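Local coordinates for protein GH18 chiitnase (Pseudoalteromonas aurantia, PDB 6K7Z) that probably hydrolyses chitin from within the chain, as a family 18 endochitinase built on a TIM-barrel fold, at residues S102-N107 with K143-P148; P159-G164 with D182-Q187; Q227-S232 with N259-S264. All blocks are in the same frame, centred on the assembly; numbering follows the deposited sequence.

Contact 1: S102-N107 with K143-P148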
ATOM      1  N   SER A 102       3.348 -17.196   6.135  1.00 17.20           N
ATOM      2  CA  SER A 102       4.587 -17.718   6.701  1.00 18.88           C
ATOM      3  C   SER A 102       5.679 -16.659   6.706  1.00 19.90           C
ATOM      4  O   SER A 102       6.388 -16.494   7.706  1.00 18.59           O
ATOM      5  CB  SER A 102       5.033 -18.957   5.929  1.00 18.86           C
ATOM      6  OG  SER A 102       4.111 -20.009   6.135  1.00 20.01           O
ATOM      7  N   PHE A 103       5.823 -15.916   5.605  1.00 17.50           N
ATOM      8  CA  PHE A 103       6.845 -14.875   5.582  1.00 18.00           C
ATOM      9  C   PHE A 103       6.607 -13.855   6.682  1.00 14.76           C
ATOM     10  O   PHE A 103       7.550 -13.439   7.365  1.00 17.97           O
ATOM     11  CB  PHE A 103       6.887 -14.177   4.227  1.00 18.31           C
ATOM     12  CG  PHE A 103       8.010 -13.184   4.111  1.00 16.45           C
ATOM     13  CD1 PHE A 103       7.836 -11.861   4.512  1.00 16.76           C
ATOM     14  CD2 PHE A 103       9.239 -13.570   3.606  1.00 17.92           C
ATOM     15  CE1 PHE A 103       8.887 -10.939   4.424  1.00 17.09           C
ATOM     16  CE2 PHE A 103      10.282 -12.661   3.506  1.00 17.73           C
ATOM     17  CZ  PHE A 103      10.101 -11.341   3.921  1.00 20.53           C
ATOM     18  N   VAL A 104       5.352 -13.453   6.879  1.00 13.85           N
ATOM     19  CA  VAL A 104       5.026 -12.495   7.936  1.00 17.34           C
ATOM     20  C   VAL A 104       5.390 -13.062   9.306  1.00 19.00           C
ATOM     21  O   VAL A 104       6.000 -12.382  10.141  1.00 16.95           O
ATOM     22  CB  VAL A 104       3.539 -12.108   7.863  1.00 16.78           C
ATOM     23  CG1 VAL A 104       3.114 -11.350   9.119  1.00 14.09           C
ATOM     24  CG2 VAL A 104       3.293 -11.281   6.625  1.00 14.81           C
ATOM     25  N   LYS A 105       5.003 -14.314   9.566  1.00 18.57           N
ATOM     26  CA  LYS A 105       5.216 -14.864  10.901  1.00 19.75           C
ATOM     27  C   LYS A 105       6.683 -15.180  11.148  1.00 20.71           C
ATOM     28  O   LYS A 105       7.209 -14.894  12.230  1.00 22.32           O
ATOM     29  CB  LYS A 105       4.354 -16.106  11.098  1.00 19.41           C
ATOM     30  CG  LYS A 105       2.865 -15.809  11.145  1.00 23.78           C
ATOM     31  CD  LYS A 105       2.066 -17.068  11.454  1.00 25.99           C
ATOM     32  CE  LYS A 105       0.588 -16.759  11.639  1.00 27.59           C
ATOM     33  NZ  LYS A 105      -0.201 -18.009  11.870  1.00 31.58           N
ATOM     34  N   ASN A 106       7.359 -15.775  10.161  1.00 19.58           N
ATOM     35  CA  ASN A 106       8.768 -16.128  10.325  1.00 20.50           C
ATOM     36  C   ASN A 106       9.660 -14.907  10.472  1.00 22.39           C
ATOM     37  O   ASN A 106      10.743 -15.017  11.051  1.00 24.73           O
ATOM     38  CB  ASN A 106       9.256 -16.961   9.144  1.00 22.35           C
ATOM     39  CG  ASN A 106       8.539 -18.301   9.036  1.00 27.81           C
ATOM     40  OD1 ASN A 106       8.121 -18.883  10.044  1.00 28.39           O
ATOM     41  ND2 ASN A 106       8.390 -18.792   7.811  1.00 25.71           N
ATOM     42  N   ASN A 107       9.241 -13.755   9.955  1.00 19.74           N
ATOM     43  CA  ASN A 107      10.001 -12.524  10.108  1.00 20.37           C
ATOM     44  C   ASN A 107       9.366 -11.563  11.105  1.00 22.02           C
ATOM     45  O   ASN A 107       9.763 -10.396  11.157  1.00 20.69           O
ATOM     46  CB  ASN A 107      10.185 -11.847   8.749  1.00 19.46           C
ATOM     47  CG  ASN A 107      11.029 -12.677   7.804  1.00 21.84           C
ATOM     48  OD1 ASN A 107      12.250 -12.749   7.946  1.00 22.87           O
ATOM     49  ND2 ASN A 107      10.379 -13.326   6.845  1.00 20.86           N
ATOM     50  N   LYS A 143      -7.710 -15.339   6.935  1.00 18.25           N
ATOM     51  CA  LYS A 143      -7.826 -16.595   7.661  1.00 18.44           C
ATOM     52  C   LYS A 143      -6.556 -16.897   8.447  1.00 22.67           C
ATOM     53  O   LYS A 143      -6.617 -17.283   9.622  1.00 23.27           O
ATOM     54  CB  LYS A 143      -8.140 -17.705   6.656  1.00 21.00           C
ATOM     55  CG  LYS A 143      -8.282 -19.095   7.235  1.00 23.02           C
ATOM     56  CD  LYS A 143      -8.356 -20.141   6.114  1.00 24.66           C
ATOM     57  CE  LYS A 143      -9.533 -19.889   5.184  1.00 26.00           C
ATOM     58  NZ  LYS A 143      -9.488 -20.803   3.992  1.00 23.73           N
ATOM     59  N   ARG A 144      -5.392 -16.681   7.827  1.00 18.30           N
ATOM     60  CA  ARG A 144      -4.106 -17.013   8.427  1.00 19.22           C
ATOM     61  C   ARG A 144      -3.523 -15.892   9.277  1.00 20.64           C
ATOM     62  O   ARG A 144      -2.693 -16.170  10.151  1.00 16.86           O
ATOM     63  CB  ARG A 144      -3.114 -17.405   7.324  1.00 16.92           C
ATOM     64  CG  ARG A 144      -3.602 -18.595   6.505  1.00 20.00           C
ATOM     65  CD  ARG A 144      -2.901 -18.740   5.168  1.00 19.35           C
ATOM     66  NE  ARG A 144      -3.149 -20.058   4.575  1.00 20.69           N
ATOM     67  CZ  ARG A 144      -4.245 -20.389   3.892  1.00 22.29           C
ATOM     68  NH1 ARG A 144      -5.215 -19.508   3.699  1.00 19.70           N
ATOM     69  NH2 ARG A 144      -4.372 -21.607   3.392  1.00 24.70           N
ATOM     70  N   LEU A 145      -3.952 -14.648   9.051  1.00 17.47           N
ATOM     71  CA  LEU A 145      -3.448 -13.461   9.745  1.00 20.12           C
ATOM     72  C   LEU A 145      -4.641 -12.705  10.315  1.00 22.00           C
ATOM     73  O   LEU A 145      -5.072 -11.683   9.759  1.00 17.70           O
ATOM     74  CB  LEU A 145      -2.651 -12.565   8.797  1.00 16.70           C
ATOM     75  CG  LEU A 145      -1.464 -13.222   8.106  1.00 18.67           C
ATOM     76  CD1 LEU A 145      -0.829 -12.247   7.116  1.00 17.92           C
ATOM     77  CD2 LEU A 145      -0.445 -13.678   9.143  1.00 17.36           C
ATOM     78  N   PRO A 146      -5.191 -13.171  11.431  1.00 19.86           N
ATOM     79  CA  PRO A 146      -6.478 -12.643  11.897  1.00 21.59           C
ATOM     80  C   PRO A 146      -6.382 -11.220  12.425  1.00 21.51           C
ATOM     81  O   PRO A 146      -5.337 -10.773  12.900  1.00 26.46           O
ATOM     82  CB  PRO A 146      -6.867 -13.612  13.023  1.00 23.62           C
ATOM     83  CG  PRO A 146      -5.996 -14.801  12.840  1.00 25.72           C
ATOM     84  CD  PRO A 146      -4.725 -14.296  12.257  1.00 21.63           C
ATOM     85  N   SER A 147      -7.502 -10.512  12.342  1.00 25.80           N
ATOM     86  CA  SER A 147      -7.664  -9.242  13.035  1.00 27.79           C
ATOM     87  C   SER A 147      -7.881  -9.529  14.516  1.00 32.19           C
ATOM     88  O   SER A 147      -8.433 -10.576  14.868  1.00 29.23           O
ATOM     89  CB  SER A 147      -8.844  -8.448  12.472  1.00 27.33           C
ATOM     90  OG  SER A 147      -8.620  -8.054  11.136  1.00 32.88           O
ATOM     91  N   PRO A 148      -7.447  -8.646  15.398  1.00 32.24           N
ATOM     92  CA  PRO A 148      -6.769  -7.400  15.058  1.00 33.02           C
ATOM     93  C   PRO A 148      -5.278  -7.471  15.189  1.00 31.26           C
ATOM     94  O   PRO A 148      -4.652  -6.483  15.105  1.00 31.80           O
ATOM     95  CB  PRO A 148      -7.280  -6.440  16.132  1.00 34.16           C
ATOM     96  CG  PRO A 148      -7.372  -7.339  17.316  1.00 35.59           C
ATOM     97  CD  PRO A 148      -7.880  -8.653  16.800  1.00 32.98           C
TER

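Contact 2: P159-G164 with D182-Q187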
ATOM      1  N   PRO A 159      -8.401   4.749 -10.502  1.00 12.17           N
ATOM      2  CA  PRO A 159      -9.373   4.128 -11.427  1.00 13.36           C
ATOM      3  C   PRO A 159      -9.970   2.842 -10.891  1.00 15.06           C
ATOM      4  O   PRO A 159     -11.104   2.493 -11.249  1.00 13.72           O
ATOM      5  CB  PRO A 159      -8.551   3.879 -12.697  1.00 15.95           C
ATOM      6  CG  PRO A 159      -7.483   4.917 -12.661  1.00 17.90           C
ATOM      7  CD  PRO A 159      -7.129   5.042 -11.196  1.00 15.03           C
ATOM      8  N   TYR A 160      -9.242   2.141 -10.022  1.00 13.97           N
ATOM      9  CA  TYR A 160      -9.733   0.888  -9.464  1.00 13.50           C
ATOM     10  C   TYR A 160     -10.972   1.081  -8.602  1.00 14.61           C
ATOM     11  O   TYR A 160     -11.702   0.108  -8.365  1.00 14.79           O
ATOM     12  CB  TYR A 160      -8.654   0.230  -8.614  1.00 10.86           C
ATOM     13  CG  TYR A 160      -7.378  -0.188  -9.320  1.00 12.55           C
ATOM     14  CD1 TYR A 160      -7.217  -0.064 -10.701  1.00 14.49           C
ATOM     15  CD2 TYR A 160      -6.319  -0.699  -8.583  1.00  9.87           C
ATOM     16  CE1 TYR A 160      -6.029  -0.465 -11.315  1.00 13.12           C
ATOM     17  CE2 TYR A 160      -5.149  -1.101  -9.183  1.00 11.31           C
ATOM     18  CZ  TYR A 160      -5.001  -0.976 -10.540  1.00 12.55           C
ATOM     19  OH  TYR A 160      -3.816  -1.388 -11.104  1.00 12.62           O
ATOM     20  N   LEU A 161     -11.206   2.300  -8.114  1.00 12.29           N
ATOM     21  CA  LEU A 161     -12.240   2.608  -7.129  1.00 12.76           C
ATOM     22  C   LEU A 161     -13.366   3.473  -7.694  1.00 16.16           C
ATOM     23  O   LEU A 161     -14.248   3.906  -6.943  1.00 14.92           O
ATOM     24  CB  LEU A 161     -11.609   3.307  -5.923  1.00 14.78           C
ATOM     25  CG  LEU A 161     -10.661   2.431  -5.094  1.00 12.58           C
ATOM     26  CD1 LEU A 161      -9.727   3.262  -4.230  1.00 14.90           C
ATOM     27  CD2 LEU A 161     -11.448   1.460  -4.237  1.00 15.70           C
ATOM     28  N   GLU A 162     -13.362   3.723  -8.994  1.00 14.97           N
ATOM     29  CA  GLU A 162     -14.346   4.588  -9.631  1.00 19.27           C
ATOM     30  C   GLU A 162     -15.592   3.766  -9.947  1.00 20.52           C
ATOM     31  O   GLU A 162     -15.583   2.936 -10.864  1.00 24.01           O
ATOM     32  CB  GLU A 162     -13.743   5.214 -10.885  1.00 19.22           C
ATOM     33  CG  GLU A 162     -12.695   6.287 -10.569  1.00 18.82           C
ATOM     34  CD  GLU A 162     -13.330   7.548 -10.025  1.00 23.46           C
ATOM     35  OE1 GLU A 162     -14.296   8.024 -10.658  1.00 27.54           O
ATOM     36  OE2 GLU A 162     -12.888   8.056  -8.969  1.00 21.63           O
ATOM     37  N   GLN A 163     -16.649   3.977  -9.166  1.00 18.82           N
ATOM     38  CA  GLN A 163     -17.940   3.335  -9.409  1.00 24.65           C
ATOM     39  C   GLN A 163     -18.320   3.426 -10.878  1.00 23.42           C
ATOM     40  O   GLN A 163     -18.313   4.512 -11.464  1.00 22.32           O
ATOM     41  CB  GLN A 163     -19.017   3.990  -8.544  1.00 24.13           C
ATOM     42  CG  GLN A 163     -20.394   3.344  -8.643  1.00 29.38           C
ATOM     43  CD  GLN A 163     -20.491   2.029  -7.877  1.00 27.75           C
ATOM     44  OE1 GLN A 163     -20.674   0.958  -8.465  1.00 28.28           O
ATOM     45  NE2 GLN A 163     -20.390   2.112  -6.556  1.00 24.85           N
ATOM     46  N   GLY A 164     -18.590   2.286 -11.492  1.00 26.84           N
ATOM     47  CA  GLY A 164     -18.960   2.272 -12.885  1.00 26.27           C
ATOM     48  C   GLY A 164     -17.840   2.304 -13.891  1.00 27.81           C
ATOM     49  O   GLY A 164     -18.063   2.170 -15.038  1.00 26.49           O
ATOM     50  N   ASP A 182      -7.883  -3.751   6.272  1.00 13.55           N
ATOM     51  CA  ASP A 182      -7.742  -2.688   7.259  1.00 14.22           C
ATOM     52  C   ASP A 182      -7.804  -1.306   6.622  1.00 14.13           C
ATOM     53  O   ASP A 182      -8.476  -0.413   7.150  1.00 15.18           O
ATOM     54  CB  ASP A 182      -6.451  -2.876   8.048  1.00 16.80           C
ATOM     55  CG  ASP A 182      -6.510  -4.101   8.945  1.00 17.95           C
ATOM     56  OD1 ASP A 182      -7.084  -4.006  10.045  1.00 21.09           O
ATOM     57  OD2 ASP A 182      -5.999  -5.148   8.543  1.00 15.68           O
ATOM     58  N   TRP A 183      -7.129  -1.101   5.491  1.00 14.01           N
ATOM     59  CA  TRP A 183      -7.240   0.175   4.790  1.00 12.31           C
ATOM     60  C   TRP A 183      -6.677   0.035   3.383  1.00 13.06           C
ATOM     61  O   TRP A 183      -6.025  -0.954   3.042  1.00 12.56           O
ATOM     62  CB  TRP A 183      -6.525   1.307   5.533  1.00 12.56           C
ATOM     63  CG  TRP A 183      -5.069   1.071   5.768  1.00 14.40           C
ATOM     64  CD1 TRP A 183      -4.047   1.264   4.873  1.00 13.59           C
ATOM     65  CD2 TRP A 183      -4.460   0.626   6.982  1.00 14.92           C
ATOM     66  NE1 TRP A 183      -2.849   0.949   5.458  1.00 13.08           N
ATOM     67  CE2 TRP A 183      -3.073   0.551   6.751  1.00 14.81           C
ATOM     68  CE3 TRP A 183      -4.952   0.281   8.245  1.00 16.92           C
ATOM     69  CZ2 TRP A 183      -2.176   0.150   7.735  1.00 15.50           C
ATOM     70  CZ3 TRP A 183      -4.056  -0.120   9.220  1.00 17.70           C
ATOM     71  CH2 TRP A 183      -2.688  -0.192   8.959  1.00 15.37           C
ATOM     72  N   LEU A 184      -6.943   1.054   2.575  1.00 10.73           N
ATOM     73  CA  LEU A 184      -6.453   1.162   1.209  1.00 10.90           C
ATOM     74  C   LEU A 184      -5.458   2.307   1.140  1.00 10.98           C
ATOM     75  O   LEU A 184      -5.779   3.424   1.552  1.00 12.02           O
ATOM     76  CB  LEU A 184      -7.596   1.448   0.237  1.00  9.64           C
ATOM     77  CG  LEU A 184      -8.776   0.486   0.192  1.00  9.51           C
ATOM     78  CD1 LEU A 184      -9.808   0.987  -0.832  1.00 11.83           C
ATOM     79  CD2 LEU A 184      -8.291  -0.934  -0.147  1.00 11.02           C
ATOM     80  N   ASN A 185      -4.266   2.034   0.611  1.00  8.95           N
ATOM     81  CA  ASN A 185      -3.281   3.089   0.342  1.00  9.26           C
ATOM     82  C   ASN A 185      -3.516   3.562  -1.087  1.00  9.59           C
ATOM     83  O   ASN A 185      -2.944   3.017  -2.031  1.00  9.91           O
ATOM     84  CB  ASN A 185      -1.860   2.563   0.514  1.00  9.39           C
ATOM     85  CG  ASN A 185      -1.557   2.119   1.944  1.00  9.14           C
ATOM     86  OD1 ASN A 185      -1.826   2.841   2.904  1.00 10.41           O
ATOM     87  ND2 ASN A 185      -0.982   0.924   2.081  1.00  9.73           N
ATOM     88  N   VAL A 186      -4.382   4.566  -1.263  1.00  7.89           N
ATOM     89  CA  VAL A 186      -4.737   5.018  -2.609  1.00 10.46           C
ATOM     90  C   VAL A 186      -3.586   5.837  -3.189  1.00 14.58           C
ATOM     91  O   VAL A 186      -3.142   6.822  -2.591  1.00 11.38           O
ATOM     92  CB  VAL A 186      -6.039   5.836  -2.602  1.00 11.89           C
ATOM     93  CG1 VAL A 186      -6.418   6.213  -4.031  1.00  9.40           C
ATOM     94  CG2 VAL A 186      -7.171   5.058  -1.914  1.00 10.62           C
ATOM     95  N   GLN A 187      -3.111   5.445  -4.374  1.00 13.18           N
ATOM     96  CA  GLN A 187      -1.975   6.113  -5.012  1.00 10.76           C
ATOM     97  C   GLN A 187      -2.485   7.266  -5.864  1.00 12.64           C
ATOM     98  O   GLN A 187      -2.779   7.112  -7.050  1.00 12.77           O
ATOM     99  CB  GLN A 187      -1.173   5.132  -5.861  1.00 10.94           C
ATOM    100  CG  GLN A 187      -0.801   3.844  -5.158  1.00 10.57           C
ATOM    101  CD  GLN A 187       0.125   2.981  -5.999  1.00 14.17           C
ATOM    102  OE1 GLN A 187       0.867   3.491  -6.839  1.00 12.24           O
ATOM    103  NE2 GLN A 187       0.091   1.661  -5.769  1.00 11.92           N
TER

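Contact 3: Q227-S232 with N259-S264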
ATOM      1  N   GLN A 227       9.494  15.309  -6.496  1.00 15.12           N
ATOM      2  CA  GLN A 227       9.227  15.185  -7.886  1.00 16.28           C
ATOM      3  C   GLN A 227       9.781  13.867  -8.496  1.00 18.69           C
ATOM      4  O   GLN A 227       9.207  13.342  -9.395  1.00 17.34           O
ATOM      5  CB  GLN A 227       9.885  16.333  -8.626  1.00 20.70           C
ATOM      6  CG  GLN A 227       9.917  16.184 -10.147  1.00 23.78           C
ATOM      7  CD  GLN A 227      11.251  15.655 -10.650  1.00 31.61           C
ATOM      8  OE1 GLN A 227      12.320  16.191 -10.352  1.00 38.15           O
ATOM      9  NE2 GLN A 227      11.182  14.627 -11.458  1.00 32.56           N
ATOM     10  N   ASN A 228      10.919  13.395  -8.027  1.00 16.53           N
ATOM     11  CA  ASN A 228      11.497  12.195  -8.634  1.00 20.39           C
ATOM     12  C   ASN A 228      10.817  10.928  -8.156  1.00 18.66           C
ATOM     13  O   ASN A 228      11.192   9.841  -8.606  1.00 20.06           O
ATOM     14  CB  ASN A 228      13.015  12.102  -8.355  1.00 21.34           C
ATOM     15  CG  ASN A 228      13.724  11.050  -9.214  1.00 23.71           C
ATOM     16  OD1 ASN A 228      14.198  10.035  -8.705  1.00 27.71           O
ATOM     17  ND2 ASN A 228      13.777  11.284 -10.516  1.00 22.60           N
ATOM     18  N   ASP A 229       9.817  11.039  -7.283  1.00 14.06           N
ATOM     19  CA  ASP A 229       9.147   9.858  -6.742  1.00 17.09           C
ATOM     20  C   ASP A 229       7.996   9.363  -7.605  1.00 18.65           C
ATOM     21  O   ASP A 229       7.485   8.265  -7.356  1.00 18.05           O
ATOM     22  CB  ASP A 229       8.650  10.148  -5.320  1.00 14.25           C
ATOM     23  CG  ASP A 229       9.788  10.183  -4.304  1.00 13.26           C
ATOM     24  OD1 ASP A 229      10.573   9.201  -4.238  1.00 19.49           O
ATOM     25  OD2 ASP A 229       9.895  11.186  -3.571  1.00 15.64           O
ATOM     26  N   ALA A 230       7.584  10.116  -8.622  1.00 15.28           N
ATOM     27  CA  ALA A 230       6.498   9.645  -9.471  1.00 17.61           C
ATOM     28  C   ALA A 230       6.596  10.320 -10.827  1.00 22.62           C
ATOM     29  O   ALA A 230       7.070  11.451 -10.932  1.00 20.63           O
ATOM     30  CB  ALA A 230       5.126   9.926  -8.848  1.00 17.58           C
ATOM     31  N   GLY A 231       6.136   9.608 -11.861  1.00 24.02           N
ATOM     32  CA  GLY A 231       6.026  10.215 -13.175  1.00 23.08           C
ATOM     33  C   GLY A 231       5.089  11.408 -13.201  1.00 23.30           C
ATOM     34  O   GLY A 231       5.336  12.383 -13.914  1.00 27.05           O
ATOM     35  N   SER A 232       4.009  11.357 -12.423  1.00 21.87           N
ATOM     36  CA  SER A 232       3.070  12.469 -12.352  1.00 16.73           C
ATOM     37  C   SER A 232       2.455  12.514 -10.964  1.00 16.33           C
ATOM     38  O   SER A 232       2.341  11.487 -10.292  1.00 18.53           O
ATOM     39  CB  SER A 232       1.966  12.338 -13.407  1.00 21.18           C
ATOM     40  OG  SER A 232       1.199  11.154 -13.198  1.00 18.77           O
ATOM     41  N   ASN A 259       2.981   7.906   1.771  1.00 10.38           N
ATOM     42  CA  ASN A 259       3.907   8.483   0.807  1.00  9.86           C
ATOM     43  C   ASN A 259       4.758   7.412   0.145  1.00 11.56           C
ATOM     44  O   ASN A 259       5.020   6.337   0.701  1.00 10.31           O
ATOM     45  CB  ASN A 259       4.816   9.578   1.422  1.00  9.61           C
ATOM     46  CG  ASN A 259       5.884   9.026   2.353  1.00  9.82           C
ATOM     47  OD1 ASN A 259       6.747   8.240   1.952  1.00  9.63           O
ATOM     48  ND2 ASN A 259       5.863   9.490   3.594  1.00 11.34           N
ATOM     49  N   TRP A 260       5.155   7.726  -1.078  1.00 10.03           N
ATOM     50  CA  TRP A 260       6.223   7.025  -1.774  1.00 10.85           C
ATOM     51  C   TRP A 260       7.312   8.071  -1.958  1.00 11.35           C
ATOM     52  O   TRP A 260       7.060   9.076  -2.625  1.00 10.26           O
ATOM     53  CB  TRP A 260       5.749   6.476  -3.133  1.00 10.96           C
ATOM     54  CG  TRP A 260       6.831   5.727  -3.849  1.00 12.80           C
ATOM     55  CD1 TRP A 260       7.781   6.249  -4.691  1.00 13.10           C
ATOM     56  CD2 TRP A 260       7.118   4.330  -3.736  1.00 12.10           C
ATOM     57  NE1 TRP A 260       8.622   5.250  -5.129  1.00 17.45           N
ATOM     58  CE2 TRP A 260       8.237   4.062  -4.557  1.00 14.16           C
ATOM     59  CE3 TRP A 260       6.523   3.273  -3.038  1.00 12.57           C
ATOM     60  CZ2 TRP A 260       8.782   2.777  -4.689  1.00 16.20           C
ATOM     61  CZ3 TRP A 260       7.059   2.006  -3.170  1.00 12.83           C
ATOM     62  CH2 TRP A 260       8.180   1.764  -3.986  1.00 14.82           C
ATOM     63  N   GLN A 261       8.480   7.911  -1.346  1.00  9.89           N
ATOM     64  CA  GLN A 261       8.832   6.830  -0.438  1.00 11.34           C
ATOM     65  C   GLN A 261       9.746   7.399   0.648  1.00  9.94           C
ATOM     66  O   GLN A 261      10.241   8.529   0.523  1.00 11.84           O
ATOM     67  CB  GLN A 261       9.534   5.686  -1.184  1.00 11.43           C
ATOM     68  CG  GLN A 261      10.831   6.100  -1.897  1.00 12.70           C
ATOM     69  CD  GLN A 261      11.618   4.902  -2.411  1.00 15.40           C
ATOM     70  OE1 GLN A 261      11.922   3.975  -1.656  1.00 14.90           O
ATOM     71  NE2 GLN A 261      11.937   4.910  -3.705  1.00 16.22           N
ATOM     72  N   PHE A 262       9.994   6.590   1.682  1.00 10.17           N
ATOM     73  CA  PHE A 262      10.678   7.054   2.889  1.00 11.07           C
ATOM     74  C   PHE A 262      12.004   7.750   2.588  1.00 10.91           C
ATOM     75  O   PHE A 262      12.279   8.844   3.101  1.00 10.75           O
ATOM     76  CB  PHE A 262      10.896   5.862   3.827  1.00 11.79           C
ATOM     77  CG  PHE A 262      11.632   6.215   5.073  1.00 11.53           C
ATOM     78  CD1 PHE A 262      10.986   6.885   6.108  1.00 11.55           C
ATOM     79  CD2 PHE A 262      12.976   5.901   5.206  1.00 12.72           C
ATOM     80  CE1 PHE A 262      11.675   7.233   7.257  1.00 13.35           C
ATOM     81  CE2 PHE A 262      13.672   6.230   6.357  1.00 11.47           C
ATOM     82  CZ  PHE A 262      13.024   6.887   7.387  1.00 12.14           C
ATOM     83  N   SER A 263      12.854   7.125   1.777  1.00 10.37           N
ATOM     84  CA  SER A 263      14.218   7.641   1.638  1.00 11.00           C
ATOM     85  C   SER A 263      14.299   8.899   0.786  1.00 13.60           C
ATOM     86  O   SER A 263      15.403   9.423   0.578  1.00 15.28           O
ATOM     87  CB  SER A 263      15.127   6.563   1.054  1.00 13.65           C
ATOM     88  OG  SER A 263      15.518   5.659   2.072  1.00 12.72           O
ATOM     89  N   SER A 264      13.174   9.406   0.302  1.00 11.12           N
ATOM     90  CA  SER A 264      13.161  10.672  -0.416  1.00 13.20           C
ATOM     91  C   SER A 264      12.933  11.871   0.496  1.00 13.98           C
ATOM     92  O   SER A 264      13.024  13.012   0.024  1.00 16.13           O
ATOM     93  CB  SER A 264      12.072  10.659  -1.485  1.00 11.04           C
ATOM     94  OG  SER A 264      12.345   9.681  -2.457  1.00 13.65           O
TER
HETATM   95  O   HOH W   1      11.073   6.971  -5.657  1.00 17.30           O

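Contact 1: S102-N107 with K143-P148
L145 lays one methyl, CD2, against the last turn of helix 93-106, where it meets V104 and K105. CD2 is 4.3 Å from CG1 of V104 and 4.1 Å from CE of K105. The leucine puts CG beside its own backbone N (chi1 -57°), which swings the branched end toward the helix. K105 starts in the same way (chi1 -68°). Beyond CG its chain is extended, and it slides past L145 in the opposite direction. This brings NZ to 3.5 Å from the carbonyl O of R144, which is an approach and not a hydrogen bond. The R144 side chain sets off toward helix 93-106 but its end leads away. It lies on A94, A97, D98 and A101, and its NH1 forms a salt bridge with E140.

One segment is the end of helix 93-106. The other is the last turn of helix 130-144 and the loop after it, outside the barrel strands. Helix 93-106 comes before strand 111-115 and helix 130-144 comes after it. V112 of that strand touches both V104 and L145, and Y150 packs on V104, L145 and K105.

The end of helix 93-106 is tied by N107. Its ND2 donates to F103 O at 2.9 Å, and its backbone N bonds to the same oxygen at 3.1 Å. ND2 also stands 3.3 Å above the plane of the F103 ring, over its centre.

The pairing of the two segments is thus apolar and small. V104 and L145 are buried, while K105 lays its CE on L145. The lysine is exposed and carries its charge out to the R144 carbonyl, near the end of helix 130-144.

Contact 2: P159-G164 with D182-Q187
L161 points its two methyls at strand 183-187 of the TIM barrel, meeting L184 and V186 tip to tip. CD2 of L161 is 3.8 Å from CD1 of L184. CD1 of L161 is 3.9 Å from CG2 of V186 and 4.1 Å from that same CD1 of L184. One leucine fork therefore touches two strand residues, and L184 CD1 touches both of its prongs. All three side chains are buried and the contact is purely apolar.

The torsions explain the fit. L161 has CG anti to its carbonyl carbon (chi1 -67°), which carries the fork across to the strand. V186 has CG1 anti to the backbone N (chi1 -177°), and this leaves CG2 as the methyl that faces L161.

The two segments belong to one beta-alpha-beta crossover. The chain leaves strand 151-154, passes through the loop with L161, forms helix 169-177 and returns as strand 183-187, parallel to the first. L161 and L184 also pack on this helix, through Y170 and V174. L161 thus fills in between the strand and the helix that follows its loop.

The loop backbone has one weak bond of its own, E162 N to P159 O at 3.4 Å. Y160 and E162 anchor it further, with Y160 OH bonded to T119 and E162 OE2 to Y208.

W183, N185 and Q187 take the other side of the strand, toward the barrel interior. There Q187 NE2 hydrogen-bonds both to A155 O and to OE2 of E117, the glutamate that ends the DxxDxDxE signature of family 18.

Contact 3: Q227-S232 with N259-S264
D229 and S264 make the direct hydrogen bond of this contact. S264 OG donates to D229 OD1 at 2.6 Å. The carboxylate oxygen accepts on its syn lone pair, the side of OD2. D229 has CG beside its backbone N (chi1 -74°), which turns the carboxylate toward the serine. Its OD2 is held from its own side of the contact by T226 OG1, so both oxygens are engaged.

A water adds a second, indirect link. It donates to D229 OD1 at 2.7 Å and accepts from Q261 NE2 at 3.0 Å. W260 NE1 also reaches it, through a weak bond. OD1 thus takes two bonds, one from the serine and one from the water. The other end of the Q261 amide, OE1, is bonded to S10 N and N9 N, which fixes the rotation of the group.

Van der Waals contacts fill in the rest. D229 CB lies 3.3 Å from W260 O, and D229 O approaches CD1 of the indole obliquely at 3.4 Å. Q261 CB covers one face of the indole, offset toward its rim. Without the carboxylate, as with an alanine here, the S264 and T226 hydroxyls and the water would probably lose their shared partner, and the 227-232 loop would be less firmly tied.

W260 ends strand 256-260, which closes the barrel by pairing with strands 3-8 and 219-224. The peptide bond from W260 to Q261 is cis. A tryptophan followed by a non-proline cis peptide at the end of the last strand is typical of family 18 chitinases, where it commonly lines the sugar-binding cleft.

Contact 2 is the core contact, with every touching residue buried. Contact 1 is partly buried, and contact 3 lies at the surface. Contacts 2 and 3 reach the same barrel sheet, through strands 183-187 and 256-260, and their centres are about 19 Å apart. Contact 1 joins the ends of two outer helices, and it lies across the chain's centre from contact 3. The chemistry follows the place. Methyl groups alone make contact 2. In contact 1 a lysine chain lies along the leucine of the apolar pair. Contact 3 relies on a carboxylate, a hydroxyl and a water. The three follow one another in series along the chain.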